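Local coordinates for protein LP15968p (Drosophila melanogaster, PDB 3MN8) that releases C-terminal arginine and lysine from peptides and proteins as a zinc metallocarboxypeptidase, this chain being its first carboxypeptidase domain with the transthyretin-like domain that follows, at residues Y148-S158 with S307-S315; L201-F210 with M289-C299. One frame throughout, in Å; residues are numbered along the deposited sequence.

Interaction 1. Residues Y148-S158 with S307-S315; sequences YALSQEGNCES and SCCKYPAAS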
loop_
_atom_site.group_PDB
_atom_site.type_symbol
_atom_site.label_atom_id
_atom_site.label_comp_id
_atom_site.label_asym_id
_atom_site.label_seq_id
_atom_site.Cartn_x
_atom_site.Cartn_y
_atom_site.Cartn_z
ATOM N N TYR A 148 -6.479 -13.208 -13.559
ATOM C CA TYR A 148 -5.606 -12.772 -14.639
ATOM C C TYR A 148 -5.609 -13.779 -15.781
ATOM O O TYR A 148 -5.962 -13.451 -16.916
ATOM C CB TYR A 148 -4.190 -12.582 -14.111
ATOM C CG TYR A 148 -3.161 -12.288 -15.179
ATOM C CD1 TYR A 148 -3.154 -11.068 -15.849
ATOM C CD2 TYR A 148 -2.182 -13.218 -15.505
ATOM C CE1 TYR A 148 -2.208 -10.785 -16.825
ATOM C CE2 TYR A 148 -1.229 -12.937 -16.472
ATOM C CZ TYR A 148 -1.254 -11.718 -17.128
ATOM O OH TYR A 148 -0.319 -11.434 -18.091
ATOM N N ALA A 149 -5.220 -15.009 -15.461
ATOM C CA ALA A 149 -5.234 -16.110 -16.421
ATOM C C ALA A 149 -6.498 -16.150 -17.280
ATOM O O ALA A 149 -6.449 -16.582 -18.429
ATOM C CB ALA A 149 -5.046 -17.446 -15.700
ATOM N N LEU A 150 -7.622 -15.718 -16.726
ATOM C CA LEU A 150 -8.886 -15.762 -17.459
ATOM C C LEU A 150 -9.152 -14.486 -18.266
ATOM O O LEU A 150 -10.115 -14.420 -19.035
ATOM C CB LEU A 150 -10.053 -16.072 -16.517
ATOM C CG LEU A 150 -10.043 -17.497 -15.949
ATOM C CD1 LEU A 150 -10.687 -17.542 -14.593
ATOM C CD2 LEU A 150 -10.727 -18.472 -16.886
ATOM N N SER A 151 -8.278 -13.490 -18.111
ATOM C CA SER A 151 -8.429 -12.207 -18.808
ATOM C C SER A 151 -7.710 -12.150 -20.171
ATOM O O SER A 151 -6.785 -12.925 -20.426
ATOM C CB SER A 151 -7.970 -11.055 -17.906
ATOM O OG SER A 151 -8.748 -10.998 -16.717
ATOM N N GLN A 152 -8.139 -11.232 -21.043
ATOM C CA GLN A 152 -7.592 -11.125 -22.396
ATOM C C GLN A 152 -6.843 -9.829 -22.672
ATOM O O GLN A 152 -7.445 -8.756 -22.763
ATOM C CB GLN A 152 -8.713 -11.266 -23.426
ATOM C CG GLN A 152 -8.256 -11.063 -24.869
ATOM C CD GLN A 152 -9.396 -11.137 -25.855
ATOM O OE1 GLN A 152 -9.258 -10.742 -27.013
ATOM N NE2 GLN A 152 -10.537 -11.641 -25.400
ATOM N N GLU A 153 -5.530 -9.936 -22.828
ATOM C CA GLU A 153 -4.713 -8.773 -23.152
ATOM C C GLU A 153 -5.331 -7.992 -24.305
ATOM O O GLU A 153 -5.701 -8.567 -25.328
ATOM C CB GLU A 153 -3.289 -9.197 -23.518
ATOM C CG GLU A 153 -2.384 -8.034 -23.865
ATOM C CD GLU A 153 -1.000 -8.479 -24.285
ATOM O OE1 GLU A 153 -0.295 -7.676 -24.942
ATOM O OE2 GLU A 153 -0.623 -9.629 -23.956
ATOM N N GLY A 154 -5.443 -6.678 -24.135
ATOM C CA GLY A 154 -6.012 -5.821 -25.161
ATOM C C GLY A 154 -7.347 -5.243 -24.737
ATOM O O GLY A 154 -7.737 -4.171 -25.187
ATOM N N ASN A 155 -8.047 -5.946 -23.855
ATOM C CA ASN A 155 -9.352 -5.493 -23.388
ATOM C C ASN A 155 -9.324 -4.265 -22.464
ATOM O O ASN A 155 -9.113 -4.384 -21.248
ATOM C CB ASN A 155 -10.095 -6.646 -22.711
ATOM C CG ASN A 155 -11.018 -7.373 -23.666
ATOM O OD1 ASN A 155 -11.264 -8.576 -23.536
ATOM N ND2 ASN A 155 -11.533 -6.639 -24.643
ATOM N N CYS A 156 -9.542 -3.088 -23.043
ATOM C CA CYS A 156 -9.662 -1.884 -22.239
ATOM C C CYS A 156 -10.850 -2.033 -21.296
ATOM O O CYS A 156 -10.791 -1.641 -20.125
ATOM C CB CYS A 156 -9.813 -0.649 -23.133
ATOM S SG CYS A 156 -8.283 -0.155 -23.960
ATOM N N GLU A 157 -11.929 -2.611 -21.814
ATOM C CA GLU A 157 -13.103 -2.926 -21.004
ATOM C C GLU A 157 -13.120 -4.396 -20.587
ATOM O O GLU A 157 -12.689 -5.271 -21.335
ATOM C CB GLU A 157 -14.390 -2.584 -21.758
ATOM C CG GLU A 157 -14.645 -1.088 -21.910
ATOM C CD GLU A 157 -14.327 -0.573 -23.304
ATOM O OE1 GLU A 157 -15.204 -0.683 -24.193
ATOM O OE2 GLU A 157 -13.207 -0.053 -23.504
ATOM N N SER A 158 -13.626 -4.658 -19.388
ATOM C CA SER A 158 -13.688 -6.015 -18.859
ATOM C C SER A 158 -14.562 -6.901 -19.740
ATOM O O SER A 158 -15.220 -6.415 -20.654
ATOM C CB SER A 158 -14.208 -5.997 -17.414
ATOM O OG SER A 158 -14.173 -7.291 -16.835
ATOM N N SER A 307 -4.718 3.248 -15.614
ATOM C CA SER A 307 -5.040 3.464 -17.016
ATOM C C SER A 307 -6.538 3.503 -17.245
ATOM O O SER A 307 -7.318 2.975 -16.444
ATOM C CB SER A 307 -4.422 2.366 -17.874
ATOM O OG SER A 307 -4.707 1.084 -17.329
ATOM N N CYS A 308 -6.930 4.149 -18.340
ATOM C CA CYS A 308 -8.301 4.114 -18.812
ATOM C C CYS A 308 -8.594 2.735 -19.362
ATOM O O CYS A 308 -9.664 2.172 -19.126
ATOM C CB CYS A 308 -8.518 5.164 -19.901
ATOM S SG CYS A 308 -8.617 6.841 -19.265
ATOM N N CYS A 309 -7.635 2.194 -20.106
ATOM C CA CYS A 309 -7.740 0.822 -20.589
ATOM C C CYS A 309 -7.288 -0.196 -19.528
ATOM O O CYS A 309 -6.122 -0.214 -19.106
ATOM C CB CYS A 309 -6.932 0.646 -21.861
ATOM S SG CYS A 309 -7.089 -1.007 -22.548
ATOM N N LYS A 310 -8.219 -1.042 -19.101
ATOM C CA LYS A 310 -7.934 -2.010 -18.048
ATOM C C LYS A 310 -6.745 -2.907 -18.397
ATOM O O LYS A 310 -5.831 -3.088 -17.591
ATOM C CB LYS A 310 -9.174 -2.857 -17.754
ATOM C CG LYS A 310 -10.335 -2.065 -17.190
ATOM C CD LYS A 310 -11.528 -2.959 -16.837
ATOM C CE LYS A 310 -12.385 -2.306 -15.727
ATOM N NZ LYS A 310 -13.503 -3.168 -15.209
ATOM N N TYR A 311 -6.766 -3.464 -19.606
ATOM C CA TYR A 311 -5.723 -4.387 -20.065
ATOM C C TYR A 311 -5.113 -3.916 -21.382
ATOM O O TYR A 311 -5.493 -4.408 -22.438
ATOM C CB TYR A 311 -6.313 -5.786 -20.284
ATOM C CG TYR A 311 -5.314 -6.929 -20.196
ATOM C CD1 TYR A 311 -5.713 -8.187 -19.750
ATOM C CD2 TYR A 311 -3.980 -6.757 -20.543
ATOM C CE1 TYR A 311 -4.822 -9.244 -19.654
ATOM C CE2 TYR A 311 -3.069 -7.809 -20.441
ATOM C CZ TYR A 311 -3.504 -9.050 -19.998
ATOM O OH TYR A 311 -2.624 -10.105 -19.901
ATOM N N PRO A 312 -4.167 -2.961 -21.327
ATOM C CA PRO A 312 -3.575 -2.441 -22.567
ATOM C C PRO A 312 -2.545 -3.413 -23.129
ATOM O O PRO A 312 -2.324 -4.475 -22.540
ATOM C CB PRO A 312 -2.901 -1.131 -22.131
ATOM C CG PRO A 312 -3.283 -0.932 -20.651
ATOM C CD PRO A 312 -3.639 -2.287 -20.127
ATOM N N ALA A 313 -1.935 -3.059 -24.257
ATOM C CA ALA A 313 -0.924 -3.907 -24.893
ATOM C C ALA A 313 0.465 -3.596 -24.353
ATOM O O ALA A 313 0.726 -2.486 -23.887
ATOM C CB ALA A 313 -0.954 -3.746 -26.421
ATOM N N ALA A 314 1.354 -4.581 -24.437
ATOM C CA ALA A 314 2.707 -4.458 -23.907
ATOM C C ALA A 314 3.421 -3.150 -24.285
ATOM O O ALA A 314 4.022 -2.500 -23.433
ATOM C CB ALA A 314 3.540 -5.660 -24.326
ATOM N N SER A 315 3.359 -2.774 -25.559
ATOM C CA SER A 315 4.085 -1.602 -26.064
ATOM C C SER A 315 3.756 -0.364 -25.248
ATOM O O SER A 315 4.524 0.600 -25.221
ATOM C CB SER A 315 3.766 -1.353 -27.551
ATOM O OG SER A 315 2.387 -1.057 -27.749
#

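Interaction 2. Residues L201-F210 with M289-C299; sequences LVNWIVSKPF and MQDFNYAFSNC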
loop_
_atom_site.group_PDB
_atom_site.type_symbol
_atom_site.label_atom_id
_atom_site.label_comp_id
_atom_site.label_asym_id
_atom_site.label_seq_id
_atom_site.Cartn_x
_atom_site.Cartn_y
_atom_site.Cartn_z
ATOM N N LEU A 201 -4.529 -12.498 2.157
ATOM C CA LEU A 201 -4.123 -11.116 2.329
ATOM C C LEU A 201 -4.559 -10.563 3.668
ATOM O O LEU A 201 -3.838 -9.791 4.304
ATOM C CB LEU A 201 -4.652 -10.252 1.181
ATOM C CG LEU A 201 -3.549 -10.175 0.131
ATOM C CD1 LEU A 201 -3.675 -11.314 -0.869
ATOM C CD2 LEU A 201 -3.525 -8.818 -0.542
ATOM N N VAL A 202 -5.752 -10.948 4.095
ATOM C CA VAL A 202 -6.203 -10.558 5.416
ATOM C C VAL A 202 -5.134 -10.949 6.425
ATOM O O VAL A 202 -4.664 -10.115 7.195
ATOM C CB VAL A 202 -7.524 -11.237 5.776
ATOM C CG1 VAL A 202 -7.788 -11.113 7.275
ATOM C CG2 VAL A 202 -8.664 -10.632 4.946
ATOM N N ASN A 203 -4.740 -12.219 6.385
ATOM C CA ASN A 203 -3.767 -12.777 7.312
ATOM C C ASN A 203 -2.484 -12.000 7.281
ATOM O O ASN A 203 -1.859 -11.741 8.311
ATOM C CB ASN A 203 -3.446 -14.219 6.926
ATOM C CG ASN A 203 -4.367 -15.213 7.577
ATOM O OD1 ASN A 203 -5.442 -14.862 8.086
ATOM N ND2 ASN A 203 -3.952 -16.476 7.574
ATOM N N TRP A 204 -2.086 -11.651 6.070
ATOM C CA TRP A 204 -0.835 -10.962 5.852
ATOM C C TRP A 204 -0.905 -9.566 6.430
ATOM O O TRP A 204 -0.059 -9.160 7.234
ATOM C CB TRP A 204 -0.537 -10.917 4.358
ATOM C CG TRP A 204 0.839 -10.481 4.040
ATOM C CD1 TRP A 204 1.996 -10.942 4.602
ATOM C CD2 TRP A 204 1.227 -9.496 3.065
ATOM N NE1 TRP A 204 3.082 -10.292 4.048
ATOM C CE2 TRP A 204 2.635 -9.402 3.102
ATOM C CE3 TRP A 204 0.522 -8.680 2.177
ATOM C CZ2 TRP A 204 3.346 -8.525 2.282
ATOM C CZ3 TRP A 204 1.229 -7.813 1.367
ATOM C CH2 TRP A 204 2.624 -7.742 1.424
ATOM N N ILE A 205 -1.942 -8.842 6.043
ATOM C CA ILE A 205 -2.093 -7.439 6.432
ATOM C C ILE A 205 -2.023 -7.242 7.955
ATOM O O ILE A 205 -1.436 -6.262 8.432
ATOM C CB ILE A 205 -3.399 -6.821 5.828
ATOM C CG1 ILE A 205 -3.340 -6.831 4.297
ATOM C CG2 ILE A 205 -3.616 -5.403 6.311
ATOM C CD1 ILE A 205 -4.681 -6.627 3.624
ATOM N N VAL A 206 -2.599 -8.176 8.709
ATOM C CA VAL A 206 -2.620 -8.077 10.171
ATOM C C VAL A 206 -1.390 -8.732 10.804
ATOM O O VAL A 206 -1.203 -8.680 12.022
ATOM C CB VAL A 206 -3.899 -8.707 10.778
ATOM C CG1 VAL A 206 -5.143 -7.948 10.325
ATOM C CG2 VAL A 206 -3.995 -10.177 10.409
ATOM N N SER A 207 -0.541 -9.325 9.967
ATOM C CA SER A 207 0.605 -10.090 10.458
ATOM C C SER A 207 1.821 -9.207 10.733
ATOM O O SER A 207 2.736 -9.602 11.455
ATOM C CB SER A 207 0.957 -11.220 9.479
ATOM O OG SER A 207 1.808 -10.774 8.435
ATOM N N LYS A 208 1.819 -8.013 10.159
ATOM C CA LYS A 208 2.910 -7.067 10.339
ATOM C C LYS A 208 2.368 -5.652 10.459
ATOM O O LYS A 208 1.307 -5.334 9.935
ATOM C CB LYS A 208 3.871 -7.129 9.146
ATOM C CG LYS A 208 4.498 -8.483 8.942
ATOM C CD LYS A 208 5.588 -8.482 7.883
ATOM C CE LYS A 208 6.372 -9.799 7.992
ATOM N NZ LYS A 208 7.506 -9.977 7.033
ATOM N N PRO A 209 3.114 -4.790 11.140
ATOM C CA PRO A 209 2.685 -3.414 11.382
ATOM C C PRO A 209 2.904 -2.523 10.153
ATOM O O PRO A 209 3.637 -1.532 10.207
ATOM C CB PRO A 209 3.621 -2.981 12.501
ATOM C CG PRO A 209 4.883 -3.746 12.209
ATOM C CD PRO A 209 4.416 -5.086 11.776
ATOM N N PHE A 210 2.267 -2.870 9.045
ATOM C CA PHE A 210 2.391 -2.056 7.847
ATOM C C PHE A 210 2.008 -0.611 8.100
ATOM O O PHE A 210 1.025 -0.323 8.772
ATOM C CB PHE A 210 1.574 -2.646 6.709
ATOM C CG PHE A 210 2.164 -3.898 6.161
ATOM C CD1 PHE A 210 1.600 -5.132 6.444
ATOM C CD2 PHE A 210 3.317 -3.850 5.406
ATOM C CE1 PHE A 210 2.151 -6.292 5.951
ATOM C CE2 PHE A 210 3.873 -5.008 4.911
ATOM C CZ PHE A 210 3.290 -6.232 5.186
ATOM N N MET A 289 -10.419 -3.872 0.158
ATOM C CA MET A 289 -9.169 -4.040 0.888
ATOM C C MET A 289 -8.682 -2.715 1.486
ATOM O O MET A 289 -8.143 -2.687 2.589
ATOM C CB MET A 289 -8.110 -4.628 -0.047
ATOM C CG MET A 289 -6.771 -4.918 0.597
ATOM S SD MET A 289 -5.764 -5.935 -0.509
ATOM C CE MET A 289 -5.563 -4.863 -1.942
ATOM N N GLN A 290 -8.881 -1.625 0.749
ATOM C CA GLN A 290 -8.413 -0.303 1.167
ATOM C C GLN A 290 -8.896 0.003 2.565
ATOM O O GLN A 290 -8.117 0.152 3.495
ATOM C CB GLN A 290 -8.928 0.783 0.217
ATOM C CG GLN A 290 -8.451 2.181 0.562
ATOM C CD GLN A 290 -9.223 3.272 -0.178
ATOM O OE1 GLN A 290 -8.815 3.719 -1.253
ATOM N NE2 GLN A 290 -10.345 3.709 0.402
ATOM N N ASP A 291 -10.206 0.102 2.715
ATOM C CA ASP A 291 -10.756 0.487 4.004
ATOM C C ASP A 291 -10.448 -0.568 5.057
ATOM O O ASP A 291 -10.436 -0.268 6.254
ATOM C CB ASP A 291 -12.264 0.776 3.908
ATOM C CG ASP A 291 -12.567 2.092 3.184
ATOM O OD1 ASP A 291 -11.621 2.726 2.660
ATOM O OD2 ASP A 291 -13.750 2.497 3.144
ATOM N N PHE A 292 -10.191 -1.798 4.611
ATOM C CA PHE A 292 -9.897 -2.863 5.558
ATOM C C PHE A 292 -8.548 -2.621 6.241
ATOM O O PHE A 292 -8.420 -2.770 7.461
ATOM C CB PHE A 292 -9.938 -4.240 4.911
ATOM C CG PHE A 292 -9.380 -5.316 5.781
ATOM C CD1 PHE A 292 -10.204 -6.006 6.649
ATOM C CD2 PHE A 292 -8.022 -5.624 5.754
ATOM C CE1 PHE A 292 -9.695 -6.999 7.482
ATOM C CE2 PHE A 292 -7.508 -6.616 6.571
ATOM C CZ PHE A 292 -8.343 -7.303 7.440
ATOM N N ASN A 293 -7.556 -2.223 5.458
ATOM C CA ASN A 293 -6.281 -1.795 6.020
ATOM C C ASN A 293 -6.430 -0.766 7.149
ATOM O O ASN A 293 -5.887 -0.934 8.248
ATOM C CB ASN A 293 -5.376 -1.241 4.915
ATOM C CG ASN A 293 -4.641 -2.343 4.150
ATOM O OD1 ASN A 293 -3.478 -2.656 4.442
ATOM N ND2 ASN A 293 -5.318 -2.932 3.165
ATOM N N TYR A 294 -7.184 0.290 6.877
ATOM C CA TYR A 294 -7.263 1.415 7.799
ATOM C C TYR A 294 -7.998 1.042 9.077
ATOM O O TYR A 294 -7.556 1.364 10.182
ATOM C CB TYR A 294 -7.937 2.613 7.117
ATOM C CG TYR A 294 -7.967 3.876 7.952
ATOM C CD1 TYR A 294 -6.780 4.507 8.348
ATOM C CD2 TYR A 294 -9.184 4.452 8.334
ATOM C CE1 TYR A 294 -6.808 5.672 9.110
ATOM C CE2 TYR A 294 -9.225 5.615 9.092
ATOM C CZ TYR A 294 -8.035 6.224 9.481
ATOM O OH TYR A 294 -8.079 7.384 10.233
ATOM N N ALA A 295 -9.115 0.344 8.906
ATOM C CA ALA A 295 -10.039 0.053 10.000
ATOM C C ALA A 295 -9.616 -1.121 10.877
ATOM O O ALA A 295 -10.075 -1.229 12.008
ATOM C CB ALA A 295 -11.438 -0.183 9.450
ATOM N N PHE A 296 -8.756 -2.002 10.369
ATOM C CA PHE A 296 -8.399 -3.201 11.122
ATOM C C PHE A 296 -6.899 -3.302 11.322
ATOM O O PHE A 296 -6.382 -4.352 11.725
ATOM C CB PHE A 296 -8.911 -4.453 10.410
ATOM C CG PHE A 296 -10.422 -4.511 10.278
ATOM C CD1 PHE A 296 -11.076 -3.875 9.227
ATOM C CD2 PHE A 296 -11.189 -5.212 11.206
ATOM C CE1 PHE A 296 -12.462 -3.939 9.107
ATOM C CE2 PHE A 296 -12.582 -5.273 11.088
ATOM C CZ PHE A 296 -13.213 -4.636 10.041
ATOM N N SER A 297 -6.200 -2.210 11.023
ATOM C CA SER A 297 -4.764 -2.150 11.258
ATOM C C SER A 297 -4.341 -0.699 11.282
ATOM O O SER A 297 -5.179 0.199 11.223
ATOM C CB SER A 297 -3.984 -2.908 10.175
ATOM O OG SER A 297 -3.765 -2.113 9.012
ATOM N N ASN A 298 -3.035 -0.483 11.371
ATOM C CA ASN A 298 -2.463 0.845 11.362
ATOM C C ASN A 298 -2.360 1.350 9.929
ATOM O O ASN A 298 -2.220 2.546 9.693
ATOM C CB ASN A 298 -1.058 0.799 11.954
ATOM C CG ASN A 298 -1.046 0.550 13.444
ATOM O OD1 ASN A 298 -1.960 0.935 14.164
ATOM N ND2 ASN A 298 0.014 -0.082 13.919
ATOM N N CYS A 299 -2.406 0.431 8.970
ATOM C CA CYS A 299 -1.984 0.747 7.612
ATOM C C CYS A 299 -2.886 1.757 6.908
ATOM O O CYS A 299 -4.109 1.710 7.045
ATOM C CB CYS A 299 -1.853 -0.519 6.761
ATOM S SG CYS A 299 -0.885 -0.301 5.231
#

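Interaction 1. Residues Y148-S158 with S307-S315
Y148 CE1 meets the hydroxyl end of Y311. The two side chains cross at about a right angle, with Y148 CE1 3.8 Å from Y311 CZ. R108 makes a cation-pi contact with Y148. CB of S151 lies at the edge of the Y311 ring, near its plane. The S151 hydroxyl turns to G147 O instead. A type II turn follows, from Q152 to N155. It carries the backbone of E153 over one face of the Y311 ring, with E153 CA above the centre in a CH-pi contact. The Y311 ring reaches this place because CG stands anti to the backbone N (chi1 -156°). With an alanine here, E153 would probably lose the ring beneath it and a gap would open beside Y148. Next, G154 N donates to Y311 O at 2.8 Å, and Y311 N donates to N155 O at 3.0 Å. G154 and N155 thus both face Y311, which makes a G1 beta bulge. C156 O takes K310 N on a lone pair in the carbonyl plane, at 2.8 Å. This bond is fairly straight, at 159°. C156 is also joined covalently to C309, with C156 SG 2.0 Å from C309 SG and chi3 of -99°. The K310 chain runs extended past C156 O, and its NZ lies 3.7 Å from CB of S158. S158 OG bonds to D103. Two backbone runs on the surface of the M14 carboxypeptidase domain are therefore tied by a G1 bulge and a disulfide, close to the zinc site.

Interaction 2. Residues L201-F210 with M289-C299
I205 points at the 289-296 helix and touches three of its side chains. This is a helix-helix contact within the alpha/beta carboxypeptidase domain. The short axes of helices 201-205 and 289-296 pass 11.1 Å apart and cross at -35°. Side chains fill the space between them, and no hydrogen bond crosses. I205 works with two branches. CG1 lies beside the backbone N (chi1 -62°) and carries CD1 to 4.1 Å from M289 CG. The same CD1 lies 4.1 Å from F292 CE2. The other branch, CG2, stands at the amide of N293, where the two side chains cross at about a right angle. That amide is held at both ends. ND2 donates to M289 O at 2.9 Å, with the acceptor near the amide plane, and OD1 accepts from K95 NZ. One turn earlier, L201 CD2 meets the sulfur of M289, SD, at 3.7 Å. The M289 chain is extended as far as SD and bends at chi3. F292 CG is anti to the backbone N (chi1 168°), which sends the ring toward helix 201-205. There F292 CZ lies 3.9 Å from V202 CG1. V206 CG1 reaches the same ring more loosely. F296 CB covers one face of that ring from its own helix. Beyond the helix, S297 OG donates to N293 O; it also accepts from C299 N, which makes an ST turn. C299 lies on K95 of strand 93-97 and S213 of strand 212-217. Its sulfur, SG, sits 3.7 Å from F210 CB.

In the fold
Interaction 1 and interaction 2 lie in the same M14 carboxypeptidase domain and do not touch. Their centres are 28 Å apart, and their nearest atoms about 13 Å. Strand 300-305 joins them in sequence: it follows residues 289-299 and leads into residues 307-315. Interaction 1 comes nearer the zinc site, built from H101, E104 and H217, than interaction 2 does. From interaction 1, the side chain of K310 comes within about 6 Å of the zinc ion and of the bound GEM inhibitor. From interaction 2, the side chain of M289 lies about 6 Å from that of H217 and about 10 Å from the zinc. Interaction 1 is at the surface, while interaction 2 is buried.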